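Mersacidin decarboxylase (Bacillus sp., PDB 1P3Y) catalyses the oxidative decarboxylation of the C-terminal cysteine of mersacidin to an aminoenethiol, using FAD, one per subunit of a homododecamer. Local coordinates at residues A[88-93]-A[118-123]. Numbering follows the deposited sequence.
Sequences IPATAN and TIFFPN. With FAD (flavin-adenine dinucleotide), chain B.
Ala90 pairs in parallel with Pro122 where neighbouring strands 84-90 and 119-122 of the Rossmann-type sheet end at the flavin: Ala90 N donates to Phe121 O (3.1 Å), and Asn123 N to Ala90 O (3.0 Å). Pro122 has no N-H to give, but its CA leans on Ala90 O in a CH...O contact. The peptide before Pro89 is cis, and the chain turns a corner at Ile88 and Pro89, at the C-terminal end of the strand.

Phe121, which also packs on helix 173-183, meets Ile88: CG1 of Ile88, anti to the backbone N (chi1 176°), brings CD1 obliquely to the ring, 3.9 Å from Phe121 CG, while the two CB atoms meet. On the other face, with Pro122, Ala90 CB lies at the edge of the Phe120 ring, near its plane, and helix 92-99 packs on that ring. Pro89 CB rests on Asn123 CB.

The residues just past both strands hold the cofactor. Thr91 OG1 caps helix 92-99 by accepting from Ile94 N and donates to FAD O2P, which also receives Asn93 ND2; Ala92 N binds FAD O2 (2.7 Å). Past the other strand, the backbone Asn123 O accepts the isoalloxazine N3-H, with 2.8 Å between Asn123 O and FAD N3.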
ATOM      1  N   ILE A  88     -21.453  28.219  -0.035  1.00 46.62           N
ATOM      2  CA  ILE A  88     -21.755  28.310   1.381  1.00 46.20           C
ATOM      3  C   ILE A  88     -21.360  27.009   2.110  1.00 45.39           C
ATOM      4  O   ILE A  88     -21.855  25.925   1.809  1.00 45.81           O
ATOM      5  CB  ILE A  88     -23.279  28.599   1.610  1.00 53.73           C
ATOM      6  CG1 ILE A  88     -23.586  28.594   3.116  1.00 55.19           C
ATOM      7  CG2 ILE A  88     -24.164  27.557   0.873  1.00 43.75           C
ATOM      8  CD1 ILE A  88     -24.991  29.052   3.460  1.00 58.00           C
ATOM      9  N   PRO A  89     -20.456  27.104   3.079  1.00 44.31           N
ATOM     10  CA  PRO A  89     -19.811  28.346   3.499  1.00 44.97           C
ATOM     11  C   PRO A  89     -18.574  28.619   2.659  1.00 48.16           C
ATOM     12  O   PRO A  89     -17.968  27.697   2.114  1.00 44.05           O
ATOM     13  CB  PRO A  89     -19.454  28.072   4.952  1.00 45.30           C
ATOM     14  CG  PRO A  89     -19.134  26.606   4.935  1.00 44.47           C
ATOM     15  CD  PRO A  89     -20.224  26.024   4.056  1.00 41.85           C
ATOM     16  N   ALA A  90     -18.209  29.898   2.584  1.00 48.82           N
ATOM     17  CA  ALA A  90     -17.051  30.374   1.844  1.00 42.79           C
ATOM     18  C   ALA A  90     -15.947  30.711   2.839  1.00 42.58           C
ATOM     19  O   ALA A  90     -16.214  31.357   3.842  1.00 48.10           O
ATOM     20  CB  ALA A  90     -17.431  31.606   1.066  1.00 42.08           C
ATOM     21  N   THR A  91     -14.721  30.265   2.573  1.00 39.46           N
ATOM     22  CA  THR A  91     -13.574  30.537   3.445  1.00 38.88           C
ATOM     23  C   THR A  91     -12.844  31.822   3.024  1.00 41.77           C
ATOM     24  O   THR A  91     -13.029  32.341   1.910  1.00 38.76           O
ATOM     25  CB  THR A  91     -12.518  29.412   3.356  1.00 36.78           C
ATOM     26  OG1 THR A  91     -12.247  29.157   1.976  1.00 35.05           O
ATOM     27  CG2 THR A  91     -12.991  28.128   4.037  1.00 32.32           C
ATOM     28  N   ALA A  92     -11.983  32.323   3.904  1.00 40.62           N
ATOM     29  CA  ALA A  92     -11.216  33.507   3.555  1.00 41.26           C
ATOM     30  C   ALA A  92     -10.431  33.111   2.296  1.00 43.06           C
ATOM     31  O   ALA A  92     -10.338  33.868   1.320  1.00 44.15           O
ATOM     32  CB  ALA A  92     -10.264  33.872   4.689  1.00 33.03           C
ATOM     33  N   ASN A  93      -9.891  31.895   2.327  1.00 44.63           N
ATOM     34  CA  ASN A  93      -9.114  31.365   1.220  1.00 42.39           C
ATOM     35  C   ASN A  93      -9.877  31.438  -0.109  1.00 40.95           C
ATOM     36  O   ASN A  93      -9.389  32.025  -1.074  1.00 42.79           O
ATOM     37  CB  ASN A  93      -8.695  29.917   1.516  1.00 40.32           C
ATOM     38  CG  ASN A  93      -7.988  29.276   0.342  1.00 40.80           C
ATOM     39  OD1 ASN A  93      -6.942  29.766  -0.108  1.00 36.66           O
ATOM     40  ND2 ASN A  93      -8.565  28.185  -0.184  1.00 27.20           N
ATOM     41  N   THR A 118     -21.327  34.700  -9.035  1.00 51.95           N
ATOM     42  CA  THR A 118     -21.509  33.758  -7.928  1.00 52.06           C
ATOM     43  C   THR A 118     -21.877  34.469  -6.629  1.00 52.25           C
ATOM     44  O   THR A 118     -21.340  35.536  -6.318  1.00 51.69           O
ATOM     45  CB  THR A 118     -20.191  32.949  -7.670  1.00 52.31           C
ATOM     46  OG1 THR A 118     -19.863  32.180  -8.830  1.00 51.84           O
ATOM     47  CG2 THR A 118     -20.336  32.019  -6.462  1.00 47.09           C
ATOM     48  N   ILE A 119     -22.781  33.874  -5.858  1.00 50.55           N
ATOM     49  CA  ILE A 119     -23.142  34.472  -4.583  1.00 51.69           C
ATOM     50  C   ILE A 119     -22.372  33.724  -3.489  1.00 51.60           C
ATOM     51  O   ILE A 119     -22.445  32.497  -3.411  1.00 48.26           O
ATOM     52  CB  ILE A 119     -24.675  34.397  -4.309  1.00 49.47           C
ATOM     53  CG1 ILE A 119     -24.943  34.655  -2.826  1.00 52.04           C
ATOM     54  CG2 ILE A 119     -25.216  33.047  -4.696  1.00 56.03           C
ATOM     55  CD1 ILE A 119     -26.399  34.661  -2.459  1.00 62.83           C
ATOM     56  N   PHE A 120     -21.641  34.476  -2.659  1.00 50.70           N
ATOM     57  CA  PHE A 120     -20.841  33.922  -1.568  1.00 48.65           C
ATOM     58  C   PHE A 120     -21.442  34.125  -0.188  1.00 50.75           C
ATOM     59  O   PHE A 120     -21.991  35.182   0.105  1.00 54.07           O
ATOM     60  CB  PHE A 120     -19.460  34.576  -1.528  1.00 50.17           C
ATOM     61  CG  PHE A 120     -18.635  34.331  -2.737  1.00 52.51           C
ATOM     62  CD1 PHE A 120     -18.889  35.025  -3.920  1.00 52.34           C
ATOM     63  CD2 PHE A 120     -17.584  33.403  -2.696  1.00 49.86           C
ATOM     64  CE1 PHE A 120     -18.103  34.804  -5.055  1.00 51.56           C
ATOM     65  CE2 PHE A 120     -16.789  33.167  -3.811  1.00 45.74           C
ATOM     66  CZ  PHE A 120     -17.045  33.868  -4.999  1.00 53.99           C
ATOM     67  N   PHE A 121     -21.304  33.120   0.668  1.00 49.34           N
ATOM     68  CA  PHE A 121     -21.778  33.215   2.044  1.00 47.20           C
ATOM     69  C   PHE A 121     -20.581  32.983   2.963  1.00 46.68           C
ATOM     70  O   PHE A 121     -20.425  31.909   3.526  1.00 45.22           O
ATOM     71  CB  PHE A 121     -22.849  32.165   2.347  1.00 47.06           C
ATOM     72  CG  PHE A 121     -24.191  32.471   1.752  1.00 47.30           C
ATOM     73  CD1 PHE A 121     -24.444  32.231   0.400  1.00 47.21           C
ATOM     74  CD2 PHE A 121     -25.219  32.966   2.560  1.00 47.37           C
ATOM     75  CE1 PHE A 121     -25.708  32.470  -0.142  1.00 49.82           C
ATOM     76  CE2 PHE A 121     -26.487  33.208   2.034  1.00 48.08           C
ATOM     77  CZ  PHE A 121     -26.738  32.957   0.676  1.00 53.13           C
ATOM     78  N   PRO A 122     -19.717  33.996   3.124  1.00 47.83           N
ATOM     79  CA  PRO A 122     -18.535  33.876   3.981  1.00 48.65           C
ATOM     80  C   PRO A 122     -18.828  33.429   5.403  1.00 49.02           C
ATOM     81  O   PRO A 122     -19.897  33.694   5.952  1.00 52.72           O
ATOM     82  CB  PRO A 122     -17.928  35.277   3.938  1.00 48.86           C
ATOM     83  CG  PRO A 122     -18.293  35.755   2.589  1.00 46.66           C
ATOM     84  CD  PRO A 122     -19.733  35.305   2.447  1.00 50.54           C
ATOM     85  N   ASN A 123     -17.840  32.773   5.998  1.00 50.52           N
ATOM     86  CA  ASN A 123     -17.926  32.265   7.356  1.00 51.13           C
ATOM     87  C   ASN A 123     -16.494  31.999   7.810  1.00 51.93           C
ATOM     88  O   ASN A 123     -15.756  31.254   7.178  1.00 55.07           O
ATOM     89  CB  ASN A 123     -18.760  30.977   7.377  1.00 53.55           C
ATOM     90  CG  ASN A 123     -18.794  30.336   8.734  1.00 57.59           C
ATOM     91  OD1 ASN A 123     -17.870  29.624   9.112  1.00 68.44           O
ATOM     92  ND2 ASN A 123     -19.852  30.595   9.491  1.00 61.54           N
TER
HETATM   93  PA  FAD B 259      -8.860  23.636   0.307  1.00 41.21           P
HETATM   94  O1A FAD B 259      -9.587  22.592   1.147  1.00 36.06           O
HETATM   95  O2A FAD B 259      -8.779  23.418  -1.192  1.00 41.76           O
HETATM   96  O5B FAD B 259      -7.320  23.854   0.829  1.00 38.98           O
HETATM   97  C5B FAD B 259      -6.832  23.427   2.136  1.00 53.32           C
HETATM   98  C4B FAD B 259      -6.118  22.082   2.068  1.00 60.86           C
HETATM   99  O4B FAD B 259      -6.511  21.384   0.891  1.00 68.54           O
HETATM  100  C3B FAD B 259      -4.584  22.170   1.986  1.00 65.50           C
HETATM  101  O3B FAD B 259      -4.112  21.524   3.164  1.00 61.68           O
HETATM  102  C2B FAD B 259      -4.259  21.492   0.696  1.00 68.02           C
HETATM  103  O2B FAD B 259      -3.046  20.810   0.544  1.00 70.50           O
HETATM  104  C1B FAD B 259      -5.453  20.571   0.461  1.00 74.63           C
HETATM  105  N9A FAD B 259      -5.808  20.154  -0.935  1.00 81.13           N
HETATM  106  C8A FAD B 259      -6.373  20.907  -2.055  1.00 79.84           C
HETATM  107  N7A FAD B 259      -6.551  20.202  -3.150  1.00 82.92           N
HETATM  108  C5A FAD B 259      -6.102  18.886  -2.806  1.00 85.00           C
HETATM  109  C6A FAD B 259      -6.003  17.632  -3.528  1.00 86.25           C
HETATM  110  N6A FAD B 259      -6.403  17.500  -4.804  1.00 87.98           N
HETATM  111  N1A FAD B 259      -5.461  16.499  -2.848  1.00 85.05           N
HETATM  112  C2A FAD B 259      -5.036  16.579  -1.549  1.00 80.08           C
HETATM  113  N3A FAD B 259      -5.106  17.762  -0.756  1.00 80.33           N
HETATM  114  C4A FAD B 259      -5.665  18.872  -1.539  1.00 81.20           C
HETATM  115  N1  FAD B 259     -11.119  29.005   7.128  1.00 49.30           N
HETATM  116  C2  FAD B 259     -12.078  29.993   6.945  1.00 49.87           C
HETATM  117  O2  FAD B 259     -11.836  30.987   6.207  1.00 54.45           O
HETATM  118  N3  FAD B 259     -13.319  29.871   7.589  1.00 49.53           N
HETATM  119  C4  FAD B 259     -13.707  28.780   8.457  1.00 49.06           C
HETATM  120  O4  FAD B 259     -14.875  28.773   9.008  1.00 49.97           O
HETATM  121  C4X FAD B 259     -12.731  27.798   8.607  1.00 47.69           C
HETATM  122  N5  FAD B 259     -13.080  26.678   9.439  1.00 49.27           N
HETATM  123  C5X FAD B 259     -12.108  25.638   9.587  1.00 51.76           C
HETATM  124  C6  FAD B 259     -12.400  24.500  10.399  1.00 53.93           C
HETATM  125  C7  FAD B 259     -11.469  23.398  10.597  1.00 57.91           C
HETATM  126  C7M FAD B 259     -11.903  22.203  11.494  1.00 58.71           C
HETATM  127  C8  FAD B 259     -10.155  23.474   9.921  1.00 53.26           C
HETATM  128  C8M FAD B 259      -9.091  22.401  10.026  1.00 57.01           C
HETATM  129  C9  FAD B 259      -9.819  24.572   9.112  1.00 51.26           C
HETATM  130  C9A FAD B 259     -10.749  25.675   8.917  1.00 50.76           C
HETATM  131  N10 FAD B 259     -10.507  26.906   8.085  1.00 46.20           N
HETATM  132  C10 FAD B 259     -11.461  27.924   7.937  1.00 46.75           C
HETATM  133  C1' FAD B 259      -9.238  27.000   7.427  1.00 41.00           C
HETATM  134  C2' FAD B 259      -9.189  26.663   5.981  1.00 41.11           C
HETATM  135  O2' FAD B 259      -9.622  25.236   5.833  1.00 39.61           O
HETATM  136  C3' FAD B 259      -7.810  26.780   5.447  1.00 39.82           C
HETATM  137  O3' FAD B 259      -7.438  28.152   5.195  1.00 40.99           O
HETATM  138  C4' FAD B 259      -7.565  25.997   4.125  1.00 36.69           C
HETATM  139  O4' FAD B 259      -6.150  26.159   3.772  1.00 40.28           O
HETATM  140  C5' FAD B 259      -8.386  26.457   2.946  1.00 34.56           C
HETATM  141  O5' FAD B 259      -9.658  25.790   2.921  1.00 34.64           O
HETATM  142  P   FAD B 259     -10.533  25.707   1.611  1.00 39.04           P
HETATM  143  O1P FAD B 259     -11.741  24.960   1.980  1.00 37.64           O
HETATM  144  O2P FAD B 259     -10.736  27.103   1.080  1.00 40.41           O
HETATM  145  O3P FAD B 259      -9.560  25.025   0.514  1.00 42.53           O